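Local atomic coordinates of Crov588 (Cafeteriavirus, PDB entry 6NYR), a protein that is of unknown function but folds into a circular leucine-rich-repeat solenoid built largely from FNIP repeats. Residues Ile552-Leu557 against Glu576-Asn581; Thr562-Gly567 against Thr584-Gly589; Asn571-Glu576 against Phe592-Thr597; Gln528-Asn533 against Thr546-Lys551; Gln506-Asn511 against Glu532-Asn537. All coordinates share one frame; numbering follows the deposited sequence.

Contact 1 of 5, residues Ile552-Leu557 against Glu576-Asn581; sequences IIENVL and ENVLPN
A water oxygen is the best-held polar atom, gripped by four hydrogen bonds. It accepts from V556 N and from L557 N, the latter at a short 2.4 Å. It donates to I553 O and, across the contact, to V578 O at 3.1 Å. Between the two segments the hydrogen-bonded link is this water. The rest is packing, partly methyl on methyl and partly carbon against backbone carbonyls. V578 puts CG1 anti to its backbone N (chi1 -176°), which lays this methyl against I552 O at 3.3 Å. The I552 and V578 side chains cross obliquely, with I552 CG2 3.7 Å from V578 CG1. L557 reaches over with CB, which meets P580 CD at 3.7 Å. Its CD1 branch rests beside V578 O and comes within 4.0 Å of L579 CD2. Near the surface, E554 holds CG anti to its carbonyl carbon, and CG lies 3.6 Å from N577 O. L557 and L579 both continue onto L564 of strand 563-565. The chemistry implies two irregular turns joined by carbon packing on methyls and carbonyls, with a water as polar link.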
# COMPACT_ATOMS: atom_id res chain seq x y z
N ILE A 552 10.50 -20.04 32.53
CA ILE A 552 10.51 -21.19 31.63
C ILE A 552 11.65 -22.09 32.07
O ILE A 552 12.81 -21.65 32.15
CB ILE A 552 10.67 -20.76 30.17
CG1 ILE A 552 9.46 -19.93 29.75
CG2 ILE A 552 10.80 -21.99 29.27
CD1 ILE A 552 9.70 -19.07 28.53
N ILE A 553 11.33 -23.35 32.38
CA ILE A 553 12.34 -24.31 32.80
C ILE A 553 12.65 -25.25 31.64
O ILE A 553 12.14 -25.07 30.53
CB ILE A 553 11.88 -25.10 34.04
CG1 ILE A 553 10.80 -26.12 33.66
CG2 ILE A 553 11.34 -24.15 35.10
CD1 ILE A 553 10.15 -26.80 34.85
N GLU A 554 13.47 -26.26 31.90
CA GLU A 554 13.93 -27.15 30.85
C GLU A 554 12.80 -27.98 30.27
O GLU A 554 11.82 -28.31 30.95
CB GLU A 554 15.02 -28.08 31.39
CG GLU A 554 16.24 -27.35 31.89
CD GLU A 554 16.18 -27.10 33.39
OE1 GLU A 554 15.13 -26.65 33.90
OE2 GLU A 554 17.19 -27.36 34.05
N ASN A 555 12.95 -28.33 28.99
CA ASN A 555 12.05 -29.23 28.30
C ASN A 555 10.64 -28.67 28.21
O ASN A 555 9.66 -29.41 28.19
CB ASN A 555 12.04 -30.61 28.96
CG ASN A 555 13.42 -31.23 29.01
OD1 ASN A 555 13.99 -31.61 27.98
ND2 ASN A 555 13.98 -31.33 30.21
N VAL A 556 10.54 -27.35 28.17
CA VAL A 556 9.28 -26.66 27.91
C VAL A 556 9.21 -26.16 26.47
O VAL A 556 8.23 -26.42 25.77
CB VAL A 556 9.09 -25.51 28.92
CG1 VAL A 556 7.85 -24.69 28.57
CG2 VAL A 556 9.01 -26.05 30.33
N LEU A 557 10.24 -25.45 26.03
CA LEU A 557 10.32 -24.97 24.65
C LEU A 557 10.68 -26.13 23.72
O LEU A 557 11.67 -26.83 23.97
CB LEU A 557 11.36 -23.86 24.54
CG LEU A 557 11.09 -22.60 25.36
CD1 LEU A 557 12.25 -21.63 25.26
CD2 LEU A 557 9.79 -21.93 24.93
N GLU A 576 20.86 -22.73 31.68
CA GLU A 576 21.31 -23.69 30.69
C GLU A 576 20.17 -24.60 30.24
O GLU A 576 19.29 -24.97 31.02
CB GLU A 576 22.44 -24.56 31.26
CG GLU A 576 23.80 -23.89 31.38
CD GLU A 576 23.98 -23.15 32.69
OE1 GLU A 576 22.97 -22.91 33.39
OE2 GLU A 576 25.13 -22.81 33.02
N ASN A 577 20.22 -24.97 28.96
CA ASN A 577 19.38 -26.05 28.41
C ASN A 577 17.89 -25.70 28.46
O ASN A 577 17.04 -26.59 28.48
CB ASN A 577 19.63 -27.37 29.15
CG ASN A 577 21.07 -27.83 29.05
OD1 ASN A 577 21.76 -27.96 30.06
ND2 ASN A 577 21.52 -28.10 27.83
N VAL A 578 17.57 -24.41 28.44
CA VAL A 578 16.19 -23.95 28.40
C VAL A 578 15.78 -23.53 27.00
O VAL A 578 14.70 -23.89 26.52
CB VAL A 578 15.98 -22.80 29.41
CG1 VAL A 578 14.52 -22.37 29.46
CG2 VAL A 578 16.49 -23.19 30.79
N LEU A 579 16.62 -22.76 26.33
CA LEU A 579 16.42 -22.42 24.93
C LEU A 579 16.81 -23.61 24.06
O LEU A 579 17.92 -24.13 24.20
CB LEU A 579 17.24 -21.19 24.55
CG LEU A 579 16.86 -19.90 25.27
CD1 LEU A 579 17.91 -18.82 25.06
CD2 LEU A 579 15.50 -19.41 24.79
N PRO A 580 15.93 -24.06 23.16
CA PRO A 580 16.28 -25.22 22.34
C PRO A 580 17.40 -24.90 21.37
O PRO A 580 17.58 -23.75 20.95
CB PRO A 580 14.97 -25.54 21.60
CG PRO A 580 14.26 -24.22 21.53
CD PRO A 580 14.61 -23.50 22.81
N ASN A 581 18.17 -25.93 21.01
CA ASN A 581 19.30 -25.75 20.12
C ASN A 581 18.88 -25.41 18.70
O ASN A 581 19.71 -24.93 17.92
CB ASN A 581 20.16 -27.02 20.12
CG ASN A 581 21.11 -27.09 21.30
OD1 ASN A 581 21.69 -26.08 21.69
ND2 ASN A 581 21.26 -28.28 21.87
O HOH W 1 12.17 -25.43 27.50

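Contact 2 of 5, residues Thr562-Gly567 against Thr584-Gly589; sequences THLEFG and THLTFG
Strands 563-565 and 585-587 are neighbouring rungs of the parallel beta ladder of the solenoid, in exact register, H563 beside H585. T562 O starts the ladder by accepting two bonds, from T584 N on a lone pair and from H585 N nearly along the C=O axis at 2.8 Å. L564 N then donates to H585 O, T587 N to L564 O and F566 N to T587 O, each at 2.9 Å. On one face the imidazoles of H563 and H585 form an offset stack, planes 7° apart and centroids 4.2 Å apart. Each ring is steadied at its edge, where ND1 hydrogen-bonds its preceding threonine: H563 ND1 to T562 OG1 at 2.6 Å, H585 ND1 to T584 OG1 at 2.8 Å. E565 and T587 share this face, and a water links L564 O to T587 OG1. On the other face L564 and L586 point the same way, CD2 of L564 meeting CD1 of L586 at 3.7 Å. Beyond the strands, F566 CD2 meets F588 CD1 at 3.6 Å, in rings that are near parallel but slid apart. H541 on one side and Y607 on the other continue the aromatic stack. Such ladders of identical or similar side chains, here with histidine, leucine and phenylalanine pairs identical, are typical of the parallel sheet of a leucine-rich-repeat solenoid.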
# COMPACT_ATOMS: atom_id res chain seq x y z
N THR A 562 12.35 -22.24 16.13
CA THR A 562 13.36 -21.41 15.48
C THR A 562 13.24 -19.93 15.82
O THR A 562 14.25 -19.23 15.88
CB THR A 562 13.27 -21.57 13.96
OG1 THR A 562 11.94 -21.28 13.52
CG2 THR A 562 13.63 -22.99 13.54
N HIS A 563 12.02 -19.44 16.05
CA HIS A 563 11.76 -18.01 16.24
C HIS A 563 11.02 -17.81 17.56
O HIS A 563 9.89 -18.28 17.72
CB HIS A 563 10.94 -17.45 15.08
CG HIS A 563 11.64 -17.53 13.76
ND1 HIS A 563 12.06 -18.72 13.21
CD2 HIS A 563 12.01 -16.56 12.89
CE1 HIS A 563 12.65 -18.48 12.05
NE2 HIS A 563 12.63 -17.18 11.83
N LEU A 564 11.66 -17.10 18.49
CA LEU A 564 11.08 -16.84 19.80
C LEU A 564 11.09 -15.34 20.08
O LEU A 564 12.14 -14.70 20.01
CB LEU A 564 11.85 -17.58 20.90
CG LEU A 564 11.40 -17.31 22.33
CD1 LEU A 564 9.92 -17.61 22.52
CD2 LEU A 564 12.24 -18.13 23.31
N GLU A 565 9.91 -14.80 20.41
CA GLU A 565 9.76 -13.39 20.74
C GLU A 565 9.08 -13.28 22.10
O GLU A 565 7.92 -13.69 22.25
CB GLU A 565 8.97 -12.64 19.67
CG GLU A 565 8.74 -11.17 20.01
CD GLU A 565 7.99 -10.42 18.92
OE1 GLU A 565 7.77 -11.00 17.83
OE2 GLU A 565 7.59 -9.26 19.15
N PHE A 566 9.80 -12.76 23.08
CA PHE A 566 9.22 -12.40 24.37
C PHE A 566 8.59 -11.02 24.31
O PHE A 566 9.00 -10.16 23.53
CB PHE A 566 10.27 -12.43 25.48
CG PHE A 566 10.74 -13.81 25.83
CD1 PHE A 566 9.89 -14.70 26.47
CD2 PHE A 566 12.03 -14.22 25.53
CE1 PHE A 566 10.31 -15.97 26.79
CE2 PHE A 566 12.46 -15.49 25.86
CZ PHE A 566 11.60 -16.36 26.49
N GLY A 567 7.58 -10.80 25.15
CA GLY A 567 6.86 -9.55 25.17
C GLY A 567 7.41 -8.54 26.15
O GLY A 567 8.37 -8.78 26.88
N THR A 584 17.01 -20.04 15.99
CA THR A 584 17.82 -19.17 15.15
C THR A 584 17.52 -17.69 15.36
O THR A 584 18.42 -16.86 15.18
CB THR A 584 17.60 -19.50 13.65
OG1 THR A 584 16.21 -19.38 13.32
CG2 THR A 584 18.10 -20.89 13.32
N HIS A 585 16.31 -17.34 15.77
CA HIS A 585 15.91 -15.94 15.98
C HIS A 585 15.33 -15.78 17.38
O HIS A 585 14.34 -16.44 17.72
CB HIS A 585 14.88 -15.51 14.93
CG HIS A 585 15.40 -15.50 13.53
ND1 HIS A 585 15.79 -16.65 12.88
CD2 HIS A 585 15.60 -14.49 12.66
CE1 HIS A 585 16.21 -16.34 11.67
NE2 HIS A 585 16.11 -15.03 11.51
N LEU A 586 15.94 -14.91 18.18
CA LEU A 586 15.49 -14.64 19.53
C LEU A 586 15.36 -13.14 19.75
O LEU A 586 16.30 -12.39 19.48
CB LEU A 586 16.45 -15.24 20.56
CG LEU A 586 16.16 -14.99 22.04
CD1 LEU A 586 14.82 -15.57 22.44
CD2 LEU A 586 17.29 -15.58 22.88
N THR A 587 14.19 -12.71 20.24
CA THR A 587 13.94 -11.30 20.52
C THR A 587 13.38 -11.17 21.93
O THR A 587 12.32 -11.73 22.23
CB THR A 587 12.96 -10.69 19.50
OG1 THR A 587 13.56 -10.68 18.20
CG2 THR A 587 12.57 -9.27 19.91
N PHE A 588 14.06 -10.39 22.77
CA PHE A 588 13.55 -10.06 24.09
C PHE A 588 12.73 -8.78 24.03
O PHE A 588 12.97 -7.90 23.21
CB PHE A 588 14.69 -9.88 25.09
CG PHE A 588 15.44 -11.14 25.40
CD1 PHE A 588 14.89 -12.09 26.26
CD2 PHE A 588 16.68 -11.39 24.85
CE1 PHE A 588 15.57 -13.25 26.55
CE2 PHE A 588 17.37 -12.55 25.14
CZ PHE A 588 16.81 -13.48 25.99
N GLY A 589 11.76 -8.68 24.95
CA GLY A 589 10.90 -7.53 25.02
C GLY A 589 11.51 -6.39 25.82
O GLY A 589 12.64 -6.44 26.29
O HOH W 2 12.63 -13.36 17.09

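Contact 3 of 5, residues Asn571-Glu576 against Phe592-Thr597; sequences NQKITE and FNQKIT
The F592 ring has Q594 N over one face, toward the rim, and Q572 O at its edge near the ring plane, 3.6 Å from CE1. I574 CD1 also approaches CE1 of F592, obliquely, at 4.2 Å. The second pair of flat groups is the amides of N571 and Q594, tilted by 53°. N571 holds CG anti to its backbone N (chi1 -171°), and this carries OD1 across the gap. OD1 accepts two bonds, from N593 N at 2.9 Å and from Q594 NE2 at 3.1 Å. Both donors sit above the carbonyl plane. The Q594 bond is nearly straight, 169° at the hydrogen, and lies in the glutamine's own amide plane. Q594 OE1 rests near K573 CG at 3.6 Å. The pattern recurs in adjacent turns: N549 OD1 takes N571 N and Q572 NE2, and N593 OD1 takes N615 N and Q616 NE2. The contact joins the loop between strands 563-565 and 585-587 to the loop between 585-587 and 607-609, with F592 stacked on F588, which follows strand 585-587.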
# COMPACT_ATOMS: atom_id res chain seq x y z
N ASN A 571 10.56 -10.95 32.19
CA ASN A 571 11.81 -10.61 32.86
C ASN A 571 12.20 -11.72 33.84
O ASN A 571 12.32 -11.52 35.05
CB ASN A 571 11.68 -9.26 33.56
CG ASN A 571 13.00 -8.74 34.08
OD1 ASN A 571 14.06 -9.05 33.54
ND2 ASN A 571 12.95 -7.95 35.15
N GLN A 572 12.42 -12.92 33.32
CA GLN A 572 12.80 -14.07 34.13
C GLN A 572 14.16 -14.60 33.72
O GLN A 572 14.58 -14.48 32.57
CB GLN A 572 11.77 -15.21 34.00
CG GLN A 572 10.38 -14.86 34.49
CD GLN A 572 10.35 -14.55 35.98
OE1 GLN A 572 11.02 -15.21 36.78
NE2 GLN A 572 9.57 -13.54 36.35
N LYS A 573 14.85 -15.18 34.70
CA LYS A 573 16.15 -15.80 34.44
C LYS A 573 16.00 -16.90 33.40
O LYS A 573 15.02 -17.65 33.38
CB LYS A 573 16.70 -16.41 35.74
CG LYS A 573 17.36 -15.41 36.69
CD LYS A 573 17.26 -15.94 38.13
CE LYS A 573 18.45 -15.54 38.99
NZ LYS A 573 18.58 -14.06 39.10
N ILE A 574 16.99 -16.99 32.50
CA ILE A 574 17.09 -18.09 31.55
C ILE A 574 18.42 -18.78 31.80
O ILE A 574 19.48 -18.15 31.73
CB ILE A 574 16.99 -17.60 30.09
CG1 ILE A 574 15.67 -16.85 29.89
CG2 ILE A 574 17.09 -18.78 29.14
CD1 ILE A 574 15.54 -16.15 28.56
N THR A 575 18.36 -20.08 32.13
CA THR A 575 19.55 -20.84 32.48
C THR A 575 19.88 -21.86 31.40
O THR A 575 19.24 -21.90 30.33
CB THR A 575 19.36 -21.50 33.85
OG1 THR A 575 20.57 -22.17 34.23
CG2 THR A 575 18.22 -22.52 33.81
N GLU A 576 20.86 -22.73 31.68
CA GLU A 576 21.31 -23.69 30.69
C GLU A 576 20.17 -24.60 30.24
O GLU A 576 19.29 -24.97 31.02
CB GLU A 576 22.44 -24.56 31.26
CG GLU A 576 23.80 -23.89 31.38
CD GLU A 576 23.98 -23.15 32.69
OE1 GLU A 576 22.97 -22.91 33.39
OE2 GLU A 576 25.13 -22.81 33.02
N PHE A 592 13.09 -7.01 29.68
CA PHE A 592 14.02 -8.07 30.04
C PHE A 592 15.38 -7.48 30.42
O PHE A 592 16.00 -6.75 29.63
CB PHE A 592 14.19 -9.07 28.89
CG PHE A 592 15.23 -10.12 29.15
CD1 PHE A 592 14.91 -11.29 29.82
CD2 PHE A 592 16.54 -9.94 28.74
CE1 PHE A 592 15.86 -12.26 30.06
CE2 PHE A 592 17.50 -10.90 28.98
CZ PHE A 592 17.17 -12.06 29.64
N ASN A 593 15.86 -7.82 31.61
CA ASN A 593 17.14 -7.32 32.09
C ASN A 593 17.75 -8.32 33.07
O ASN A 593 17.98 -8.03 34.25
CB ASN A 593 16.98 -5.94 32.74
CG ASN A 593 18.31 -5.23 32.94
OD1 ASN A 593 19.30 -5.55 32.28
ND2 ASN A 593 18.33 -4.27 33.85
N GLN A 594 18.03 -9.52 32.58
CA GLN A 594 18.63 -10.58 33.39
C GLN A 594 20.02 -10.92 32.88
O GLN A 594 20.33 -10.76 31.70
CB GLN A 594 17.76 -11.84 33.38
CG GLN A 594 16.39 -11.66 34.00
CD GLN A 594 16.45 -11.29 35.47
OE1 GLN A 594 17.21 -11.87 36.24
NE2 GLN A 594 15.65 -10.31 35.86
N LYS A 595 20.87 -11.38 33.80
CA LYS A 595 22.23 -11.78 33.45
C LYS A 595 22.20 -13.05 32.62
O LYS A 595 21.44 -13.99 32.89
CB LYS A 595 23.04 -11.98 34.73
CG LYS A 595 23.28 -10.68 35.50
CD LYS A 595 23.31 -10.92 37.01
CE LYS A 595 24.71 -10.96 37.60
NZ LYS A 595 24.66 -11.62 38.95
N ILE A 596 23.03 -13.08 31.58
CA ILE A 596 23.13 -14.22 30.68
C ILE A 596 24.53 -14.80 30.82
O ILE A 596 25.52 -14.13 30.49
CB ILE A 596 22.85 -13.83 29.22
CG1 ILE A 596 21.42 -13.30 29.09
CG2 ILE A 596 23.06 -15.02 28.30
CD1 ILE A 596 21.03 -12.92 27.68
N THR A 597 24.61 -16.04 31.29
CA THR A 597 25.88 -16.71 31.49
C THR A 597 26.20 -17.58 30.27
O THR A 597 25.44 -17.61 29.29
CB THR A 597 25.85 -17.56 32.76
OG1 THR A 597 24.82 -18.55 32.65
CG2 THR A 597 25.55 -16.69 33.98
O HOH W 3 15.85 -6.30 35.82

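Contact 4 of 5, residues Gln528-Asn533 against Thr546-Lys551; sequences QNLTEN and TCFNQK
F548 and Q550 make the first shell against the backbone of Q528 and N529. The phenyl ring of F548 turns its edge to Q528 O, which lies in the ring plane 3.6 Å from CE1. L530 CD1 adds a looser touch on the same CE1, at 4.5 Å. Q550 comes in over the face of the Q528-N529 peptide. Its CG stands anti to its own carbonyl carbon (chi1 -62°) and packs on N529 N at 3.6 Å and on the carbonyl carbon C of Q528 at 3.8 Å. The next shell sets these groups. F548 has its CG anti to the backbone N (chi1 176°), which puts Q550 N over the centre of one ring face, 3.9 Å above the plane. The ring also stacks with F544, which L530 touches too. The Q550 chain bends at chi2, and its NE2 is held by N527 OD1. That same oxygen accepts from N549 N, so one asparagine positions both the turn and the glutamine end. Q528 NE2 repeats the bond one turn back, to N505 OD1. The chemistry implies an aromatic edge, weakly positive, probably drawn to a carbonyl oxygen, beside a glutamine methylene packed over the peptide face.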
# COMPACT_ATOMS: atom_id res chain seq x y z
N GLN A 528 0.18 -17.50 32.01
CA GLN A 528 0.12 -18.77 32.71
C GLN A 528 1.40 -19.56 32.45
O GLN A 528 1.94 -19.54 31.34
CB GLN A 528 -1.09 -19.61 32.27
CG GLN A 528 -2.43 -18.94 32.51
CD GLN A 528 -2.66 -18.57 33.96
OE1 GLN A 528 -2.44 -19.38 34.87
NE2 GLN A 528 -3.09 -17.34 34.19
N ASN A 529 1.88 -20.24 33.49
CA ASN A 529 3.11 -21.01 33.37
C ASN A 529 2.93 -22.14 32.36
O ASN A 529 1.91 -22.84 32.36
CB ASN A 529 3.50 -21.58 34.73
CG ASN A 529 4.77 -22.38 34.68
OD1 ASN A 529 5.84 -21.85 34.39
ND2 ASN A 529 4.67 -23.68 34.96
N LEU A 530 3.93 -22.32 31.51
CA LEU A 530 3.93 -23.40 30.53
C LEU A 530 4.81 -24.53 31.06
O LEU A 530 5.96 -24.30 31.46
CB LEU A 530 4.44 -22.92 29.17
CG LEU A 530 3.57 -21.86 28.48
CD1 LEU A 530 4.36 -21.18 27.36
CD2 LEU A 530 2.28 -22.46 27.95
N THR A 531 4.27 -25.74 31.07
CA THR A 531 4.94 -26.90 31.62
C THR A 531 5.43 -27.82 30.50
O THR A 531 5.38 -27.47 29.32
CB THR A 531 4.01 -27.65 32.58
OG1 THR A 531 2.83 -28.06 31.87
CG2 THR A 531 3.60 -26.75 33.74
N GLU A 532 5.89 -29.01 30.88
CA GLU A 532 6.56 -29.89 29.93
C GLU A 532 5.56 -30.56 28.99
O GLU A 532 4.42 -30.86 29.37
CB GLU A 532 7.35 -30.97 30.67
CG GLU A 532 7.94 -30.52 32.00
CD GLU A 532 9.06 -31.41 32.49
OE1 GLU A 532 9.15 -32.58 32.04
OE2 GLU A 532 9.86 -30.94 33.33
N ASN A 533 6.00 -30.79 27.76
CA ASN A 533 5.20 -31.47 26.74
C ASN A 533 3.84 -30.81 26.56
O ASN A 533 2.84 -31.48 26.28
CB ASN A 533 5.05 -32.95 27.07
CG ASN A 533 6.38 -33.65 27.27
OD1 ASN A 533 6.64 -34.22 28.33
ND2 ASN A 533 7.24 -33.59 26.26
N THR A 546 1.94 -9.08 25.84
CA THR A 546 2.36 -8.05 26.79
C THR A 546 2.72 -8.64 28.15
O THR A 546 3.81 -8.39 28.67
CB THR A 546 1.25 -7.01 26.95
OG1 THR A 546 1.03 -6.33 25.71
CG2 THR A 546 1.61 -5.99 28.03
N CYS A 547 1.82 -9.44 28.72
CA CYS A 547 1.90 -9.73 30.14
C CYS A 547 2.69 -10.99 30.51
O CYS A 547 3.01 -11.16 31.68
CB CYS A 547 0.49 -9.87 30.74
SG CYS A 547 -0.41 -8.32 30.89
N PHE A 548 2.99 -11.87 29.56
CA PHE A 548 3.60 -13.13 29.94
C PHE A 548 4.91 -12.89 30.68
O PHE A 548 5.87 -12.36 30.11
CB PHE A 548 3.87 -14.02 28.73
CG PHE A 548 4.60 -15.29 29.08
CD1 PHE A 548 3.92 -16.37 29.62
CD2 PHE A 548 5.97 -15.39 28.90
CE1 PHE A 548 4.59 -17.54 29.96
CE2 PHE A 548 6.65 -16.56 29.24
CZ PHE A 548 5.95 -17.62 29.77
N ASN A 549 4.96 -13.30 31.95
CA ASN A 549 6.17 -13.17 32.75
C ASN A 549 6.30 -14.35 33.72
O ASN A 549 6.38 -14.20 34.93
CB ASN A 549 6.19 -11.85 33.52
CG ASN A 549 7.54 -11.56 34.15
OD1 ASN A 549 8.57 -12.05 33.69
ND2 ASN A 549 7.54 -10.77 35.22
N GLN A 550 6.32 -15.56 33.17
CA GLN A 550 6.53 -16.77 33.95
C GLN A 550 7.90 -17.34 33.63
O GLN A 550 8.43 -17.18 32.53
CB GLN A 550 5.45 -17.82 33.66
CG GLN A 550 4.06 -17.38 34.04
CD GLN A 550 3.96 -16.95 35.48
OE1 GLN A 550 4.28 -17.70 36.40
NE2 GLN A 550 3.51 -15.71 35.70
N LYS A 551 8.49 -18.02 34.61
CA LYS A 551 9.78 -18.66 34.38
C LYS A 551 9.59 -19.88 33.48
O LYS A 551 8.64 -20.65 33.65
CB LYS A 551 10.44 -19.08 35.69
CG LYS A 551 11.92 -19.42 35.51
CD LYS A 551 12.52 -20.09 36.73
CE LYS A 551 13.58 -19.22 37.39
NZ LYS A 551 12.95 -18.09 38.13

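Contact 5 of 5, residues Gln506-Asn511 against Glu532-Asn537; sequences QKIMEN and ENVLPN
Neither segment forms a regular helix or strand, and the backbones come closest at E510 and V534, with CA atoms 4.2 Å apart. The second segment turns at N533, whose phi of 53° and psi of 34° lie in the left-handed region. The main chains do not hydrogen-bond to each other here. E510 O and N533 O even approach to 3.3 Å, two acceptors that gain nothing from the meeting. Side chains carry the contact. V534 has CG1 anti to its backbone N, and this methyl fits against two carbonyls, I508 O at 3.4 Å and M509 O at 3.6 Å. The I508 and V534 side chains cross obliquely, CG2 to CG1 at 4.0 Å. E510 is extended beyond CG and runs beside N533. Its CG sits at 3.5 Å from both E532 O and N533 O. The E510 and N533 side chains point the same way, their carboxylate and amide planes 52° apart. This outer edge is largely exposed, while V534 is buried. An asparagine turn followed by a valine seated on the preceding turn is found again at N577 and V578, consistent with a recurring element of FNIP repeats in this solenoid.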
# COMPACT_ATOMS: atom_id res chain seq x y z
N GLN A 506 -5.99 -18.61 30.07
CA GLN A 506 -6.31 -19.89 30.66
C GLN A 506 -5.11 -20.82 30.55
O GLN A 506 -4.30 -20.70 29.63
CB GLN A 506 -7.52 -20.54 29.98
CG GLN A 506 -8.81 -19.75 30.05
CD GLN A 506 -9.25 -19.48 31.48
OE1 GLN A 506 -9.33 -20.39 32.30
NE2 GLN A 506 -9.54 -18.22 31.77
N LYS A 507 -5.00 -21.75 31.50
CA LYS A 507 -3.94 -22.75 31.44
C LYS A 507 -4.13 -23.67 30.24
O LYS A 507 -5.26 -23.97 29.84
CB LYS A 507 -3.90 -23.56 32.74
CG LYS A 507 -3.26 -22.79 33.89
CD LYS A 507 -3.35 -23.52 35.22
CE LYS A 507 -2.79 -22.65 36.34
NZ LYS A 507 -3.24 -23.07 37.69
N ILE A 508 -3.01 -24.08 29.65
CA ILE A 508 -2.97 -25.02 28.54
C ILE A 508 -2.29 -26.29 29.01
O ILE A 508 -1.12 -26.26 29.41
CB ILE A 508 -2.24 -24.41 27.33
CG1 ILE A 508 -2.79 -23.02 27.03
CG2 ILE A 508 -2.39 -25.31 26.11
CD1 ILE A 508 -2.26 -22.39 25.76
N MET A 509 -3.01 -27.41 28.97
CA MET A 509 -2.47 -28.68 29.42
C MET A 509 -1.81 -29.39 28.24
O MET A 509 -1.59 -28.80 27.17
CB MET A 509 -3.55 -29.50 30.11
CG MET A 509 -4.85 -29.69 29.35
SD MET A 509 -6.09 -30.48 30.41
CE MET A 509 -7.26 -31.10 29.20
N GLU A 510 -1.48 -30.68 28.40
CA GLU A 510 -0.45 -31.29 27.57
C GLU A 510 -0.89 -31.60 26.14
O GLU A 510 -0.24 -31.18 25.18
CB GLU A 510 0.07 -32.56 28.26
CG GLU A 510 1.19 -32.30 29.26
CD GLU A 510 1.65 -33.55 29.99
OE1 GLU A 510 1.95 -34.56 29.32
OE2 GLU A 510 1.69 -33.52 31.24
N ASN A 511 -1.96 -32.37 25.97
CA ASN A 511 -2.39 -32.78 24.63
C ASN A 511 -3.55 -31.91 24.12
O ASN A 511 -4.62 -32.39 23.76
CB ASN A 511 -2.75 -34.26 24.60
CG ASN A 511 -1.54 -35.15 24.84
OD1 ASN A 511 -1.50 -35.92 25.80
ND2 ASN A 511 -0.55 -35.04 23.96
N GLU A 532 5.89 -29.01 30.88
CA GLU A 532 6.56 -29.89 29.93
C GLU A 532 5.56 -30.56 28.99
O GLU A 532 4.42 -30.86 29.37
CB GLU A 532 7.35 -30.97 30.67
CG GLU A 532 7.94 -30.52 32.00
CD GLU A 532 9.06 -31.41 32.49
OE1 GLU A 532 9.15 -32.58 32.04
OE2 GLU A 532 9.86 -30.94 33.33
N ASN A 533 6.00 -30.79 27.76
CA ASN A 533 5.20 -31.47 26.74
C ASN A 533 3.84 -30.81 26.56
O ASN A 533 2.84 -31.48 26.28
CB ASN A 533 5.05 -32.95 27.07
CG ASN A 533 6.38 -33.65 27.27
OD1 ASN A 533 6.64 -34.22 28.33
ND2 ASN A 533 7.24 -33.59 26.26
N VAL A 534 3.79 -29.49 26.73
CA VAL A 534 2.61 -28.70 26.41
C VAL A 534 2.71 -28.10 25.01
O VAL A 534 1.77 -28.18 24.23
CB VAL A 534 2.41 -27.60 27.48
CG1 VAL A 534 1.27 -26.68 27.07
CG2 VAL A 534 2.15 -28.22 28.84
N LEU A 535 3.84 -27.49 24.70
CA LEU A 535 4.08 -26.91 23.38
C LEU A 535 4.46 -28.01 22.40
O LEU A 535 5.37 -28.80 22.69
CB LEU A 535 5.17 -25.85 23.46
CG LEU A 535 4.85 -24.65 24.36
CD1 LEU A 535 6.01 -23.66 24.39
CD2 LEU A 535 3.57 -23.95 23.89
N PRO A 536 3.81 -28.10 21.24
CA PRO A 536 4.01 -29.27 20.38
C PRO A 536 5.36 -29.24 19.68
O PRO A 536 5.99 -28.20 19.53
CB PRO A 536 2.86 -29.17 19.36
CG PRO A 536 2.37 -27.75 19.43
CD PRO A 536 3.04 -27.03 20.58
N ASN A 537 5.80 -30.43 19.26
CA ASN A 537 7.13 -30.60 18.68
C ASN A 537 7.22 -30.15 17.23
O ASN A 537 8.27 -30.33 16.61
CB ASN A 537 7.57 -32.07 18.75
CG ASN A 537 8.85 -32.27 19.50
OD1 ASN A 537 9.68 -31.37 19.56
ND2 ASN A 537 9.04 -33.46 20.06

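In the fold
From the N terminus, contact 5 comes first and closes a loop around strand 519-521. Contact 4 begins where contact 5 ends, sharing E532 and N533, and closes a loop around strand 541-543. Contacts 1, 2 and 3 follow in series with these two and cross one another: all three open before contact 1 closes at 576-581, then contact 2 closes at 584-589 and contact 3 at 592-597. Contact 2 joins the strands on the inner side of the ring. The others tie outer loops of successive turns. I552 of contact 1 packs on F566 of contact 2, and V556 on L530 of contact 4. I574 of contact 3 reaches F588, and Q572 CG lies on Q550 O of contact 4.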